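Local coordinates for F5/8 type C domain protein (Bacteroides ovatus, PDB 4ZRX) that is a putative alpha-L-fucosidase, which would probably release terminal alpha-L-fucose from glycans by hydrolysis and also carries an F5/8 type C domain, at residues E78-T83 / K128-A133. Sequence-based numbering, arbitrary orientation.
Sequences EQWVRT and KELRAA
V81 meets both L130 and A133 across the gap between two helices. V81 CB lies 4.0 Å from A133 CB. From there the side chain forks. V81 CG1 stands anti to the backbone N (chi1 177°) and runs beside the backbone of A133, with A133 O at 3.9 Å. CG2 sits on the other side, next to the V81 backbone N, and fills the space between L130 and A133. V81 CG2 reaches L130 CD1 at 3.5 Å, tighter than usual for two methyl carbons, and A133 CB at 3.7 Å. The V81 and L130 side chains cross at about a right angle.

L130 brings CD1 to this meeting although its CB does not point at the facing helix. L130 CD1 also touches the six-membered ring of W80, 4.1 Å from W80 CE3. The W80 ring is held from elsewhere: its NE1 hydrogen-bonds to G335 O, and W80 and F50 meet edge-to-face.

A133 has only a methyl, and this lets the backbones come close. A133 CB rests 3.7 Å from E78 CA, and E78 CA and A133 CA are 4.8 Å apart. E78 CG passes the same methyl. Contact across the two segments is apolar.

An alanine in place of V81 would probably leave a gap beside L130 CD1 and the A133 backbone, because both methyls that fill it would be gone.

The axes of 78-83 and 128-133 approach to 8.8 Å and run in broadly the same direction, 41° apart. Their helices precede strands 91-97 and 140-145, which pair in parallel. V81 also touches M139, and L130 touches F141 on strand 140-145. This is the packing of neighbouring outer helices in a TIM barrel, here that of a putative alpha-L-fucosidase, probably its catalytic domain.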
ATOM      1  N   GLU A  78      11.588 -19.772  -9.284  1.00 22.61           N
ATOM      2  CA  GLU A  78      11.548 -19.253 -10.662  1.00 23.94           C
ATOM      3  C   GLU A  78      10.135 -18.777 -11.013  1.00 22.60           C
ATOM      4  O   GLU A  78       9.971 -17.779 -11.691  1.00 22.54           O
ATOM      5  CB  GLU A  78      12.025 -20.219 -11.755  1.00 27.11           C
ATOM      6  CG  GLU A  78      13.453 -20.661 -11.643  1.00 30.66           C
ATOM      7  CD  GLU A  78      13.963 -21.422 -12.916  1.00 33.62           C
ATOM      8  OE1 GLU A  78      13.230 -21.454 -13.908  1.00 36.06           O
ATOM      9  OE2 GLU A  78      15.086 -21.939 -12.892  1.00 38.65           O
ATOM     10  N   GLN A  79       9.114 -19.496 -10.529  1.00 22.31           N
ATOM     11  CA  GLN A  79       7.728 -19.100 -10.758  1.00 21.11           C
ATOM     12  C   GLN A  79       7.435 -17.780 -10.078  1.00 20.33           C
ATOM     13  O   GLN A  79       6.788 -16.897 -10.636  1.00 20.49           O
ATOM     14  CB  GLN A  79       6.775 -20.190 -10.313  1.00 21.42           C
ATOM     15  CG  GLN A  79       5.313 -19.903 -10.589  1.00 22.33           C
ATOM     16  CD  GLN A  79       4.463 -19.480  -9.364  1.00 21.73           C
ATOM     17  OE1 GLN A  79       4.960 -19.103  -8.301  1.00 20.35           O
ATOM     18  NE2 GLN A  79       3.153 -19.570  -9.540  1.00 21.89           N
ATOM     19  N   TRP A  80       7.967 -17.617  -8.867  1.00 19.32           N
ATOM     20  CA  TRP A  80       7.831 -16.342  -8.183  1.00 18.54           C
ATOM     21  C   TRP A  80       8.453 -15.190  -9.006  1.00 18.67           C
ATOM     22  O   TRP A  80       7.833 -14.162  -9.232  1.00 18.24           O
ATOM     23  CB  TRP A  80       8.470 -16.314  -6.788  1.00 17.97           C
ATOM     24  CG  TRP A  80       8.155 -17.410  -5.854  1.00 17.64           C
ATOM     25  CD1 TRP A  80       7.230 -18.387  -6.004  1.00 18.30           C
ATOM     26  CD2 TRP A  80       8.790 -17.651  -4.611  1.00 17.62           C
ATOM     27  NE1 TRP A  80       7.247 -19.221  -4.900  1.00 18.40           N
ATOM     28  CE2 TRP A  80       8.226 -18.797  -4.059  1.00 17.90           C
ATOM     29  CE3 TRP A  80       9.801 -16.992  -3.891  1.00 17.96           C
ATOM     30  CZ2 TRP A  80       8.631 -19.326  -2.844  1.00 18.36           C
ATOM     31  CZ3 TRP A  80      10.198 -17.546  -2.695  1.00 19.33           C
ATOM     32  CH2 TRP A  80       9.607 -18.691  -2.185  1.00 18.56           C
ATOM     33  N   VAL A  81       9.726 -15.342  -9.356  1.00 19.02           N
ATOM     34  CA  VAL A  81      10.458 -14.251  -9.942  1.00 19.12           C
ATOM     35  C   VAL A  81       9.985 -13.985 -11.350  1.00 19.36           C
ATOM     36  O   VAL A  81       9.878 -12.812 -11.758  1.00 19.67           O
ATOM     37  CB  VAL A  81      11.972 -14.457  -9.882  1.00 19.78           C
ATOM     38  CG1 VAL A  81      12.674 -13.331 -10.576  1.00 19.87           C
ATOM     39  CG2 VAL A  81      12.463 -14.556  -8.434  1.00 19.53           C
ATOM     40  N   ARG A  82       9.664 -15.020 -12.108  1.00 21.44           N
ATOM     41  CA  ARG A  82       9.150 -14.807 -13.475  1.00 23.10           C
ATOM     42  C   ARG A  82       7.830 -13.990 -13.414  1.00 22.22           C
ATOM     43  O   ARG A  82       7.616 -13.025 -14.161  1.00 22.28           O
ATOM     44  CB  ARG A  82       8.886 -16.127 -14.188  1.00 26.07           C
ATOM     45  CG  ARG A  82       8.363 -15.989 -15.644  1.00 28.70           C
ATOM     46  CD  ARG A  82       8.110 -17.355 -16.351  1.00 32.80           C
ATOM     47  NE  ARG A  82       7.172 -18.216 -15.641  1.00 33.73           N
ATOM     48  CZ  ARG A  82       7.488 -19.277 -14.882  1.00 37.78           C
ATOM     49  NH1 ARG A  82       8.746 -19.667 -14.648  1.00 37.96           N
ATOM     50  NH2 ARG A  82       6.507 -19.958 -14.298  1.00 40.34           N
ATOM     51  N   THR A  83       6.951 -14.405 -12.508  1.00 21.77           N
ATOM     52  CA  THR A  83       5.679 -13.738 -12.316  1.00 21.52           C
ATOM     53  C   THR A  83       5.909 -12.256 -11.981  1.00 20.83           C
ATOM     54  O   THR A  83       5.304 -11.369 -12.599  1.00 20.73           O
ATOM     55  CB  THR A  83       4.915 -14.390 -11.210  1.00 22.81           C
ATOM     56  OG1 THR A  83       4.567 -15.723 -11.607  1.00 23.71           O
ATOM     57  CG2 THR A  83       3.628 -13.631 -10.879  1.00 23.68           C
ATOM     58  N   LYS A 128      18.653 -19.365  -1.274  1.00 19.28           N
ATOM     59  CA  LYS A 128      19.416 -19.781  -2.405  1.00 20.89           C
ATOM     60  C   LYS A 128      18.559 -19.969  -3.644  1.00 20.22           C
ATOM     61  O   LYS A 128      18.943 -19.516  -4.725  1.00 20.22           O
ATOM     62  CB  LYS A 128      20.169 -21.082  -2.074  1.00 23.81           C
ATOM     63  CG  LYS A 128      21.100 -21.552  -3.236  1.00 27.60           C
ATOM     64  CD  LYS A 128      21.918 -22.799  -2.836  1.00 31.83           C
ATOM     65  CE  LYS A 128      21.028 -23.956  -2.530  1.00 37.08           C
ATOM     66  NZ  LYS A 128      19.782 -24.137  -3.398  1.00 39.68           N
ATOM     67  N   GLU A 129      17.418 -20.648  -3.530  1.00 19.76           N
ATOM     68  CA  GLU A 129      16.571 -20.858  -4.677  1.00 20.21           C
ATOM     69  C   GLU A 129      16.062 -19.511  -5.239  1.00 19.65           C
ATOM     70  O   GLU A 129      16.003 -19.348  -6.462  1.00 19.11           O
ATOM     71  CB  GLU A 129      15.392 -21.750  -4.342  1.00 21.62           C
ATOM     72  CG  GLU A 129      15.856 -23.129  -3.903  1.00 24.29           C
ATOM     73  CD  GLU A 129      14.869 -24.262  -4.085  1.00 28.26           C
ATOM     74  OE1 GLU A 129      13.976 -24.155  -4.931  1.00 29.60           O
ATOM     75  OE2 GLU A 129      15.072 -25.338  -3.420  1.00 31.54           O
ATOM     76  N   LEU A 130      15.716 -18.584  -4.345  1.00 19.14           N
ATOM     77  CA  LEU A 130      15.275 -17.265  -4.788  1.00 18.49           C
ATOM     78  C   LEU A 130      16.422 -16.546  -5.503  1.00 19.03           C
ATOM     79  O   LEU A 130      16.227 -15.930  -6.572  1.00 19.04           O
ATOM     80  CB  LEU A 130      14.772 -16.404  -3.622  1.00 18.02           C
ATOM     81  CG  LEU A 130      14.286 -15.017  -4.050  1.00 17.77           C
ATOM     82  CD1 LEU A 130      13.198 -15.089  -5.062  1.00 18.16           C
ATOM     83  CD2 LEU A 130      13.814 -14.292  -2.789  1.00 18.49           C
ATOM     84  N   ARG A 131      17.622 -16.600  -4.926  1.00 20.43           N
ATOM     85  CA  ARG A 131      18.747 -15.933  -5.592  1.00 21.61           C
ATOM     86  C   ARG A 131      19.036 -16.487  -6.949  1.00 21.62           C
ATOM     87  O   ARG A 131      19.359 -15.702  -7.844  1.00 21.31           O
ATOM     88  CB  ARG A 131      20.018 -15.841  -4.741  1.00 23.49           C
ATOM     89  CG  ARG A 131      21.092 -14.740  -5.235  1.00 25.03           C
ATOM     90  CD  ARG A 131      20.441 -13.377  -4.942  1.00 25.06           C
ATOM     91  NE  ARG A 131      21.246 -12.188  -5.333  1.00 24.29           N
ATOM     92  CZ  ARG A 131      21.272 -11.671  -6.543  1.00 25.01           C
ATOM     93  NH1 ARG A 131      20.668 -12.206  -7.587  1.00 24.62           N
ATOM     94  NH2 ARG A 131      21.864 -10.521  -6.701  1.00 27.91           N
ATOM     95  N   ALA A 132      18.951 -17.810  -7.129  1.00 20.84           N
ATOM     96  CA  ALA A 132      19.137 -18.429  -8.431  1.00 21.14           C
ATOM     97  C   ALA A 132      18.111 -17.937  -9.486  1.00 20.73           C
ATOM     98  O   ALA A 132      18.480 -17.633 -10.617  1.00 21.11           O
ATOM     99  CB  ALA A 132      19.107 -19.949  -8.296  1.00 21.36           C
ATOM    100  N   ALA A 133      16.864 -17.804  -9.061  1.00 19.26           N
ATOM    101  CA  ALA A 133      15.801 -17.267  -9.893  1.00 19.94           C
ATOM    102  C   ALA A 133      16.039 -15.774 -10.189  1.00 19.76           C
ATOM    103  O   ALA A 133      15.889 -15.377 -11.344  1.00 20.13           O
ATOM    104  CB  ALA A 133      14.483 -17.509  -9.325  1.00 19.46           C
TER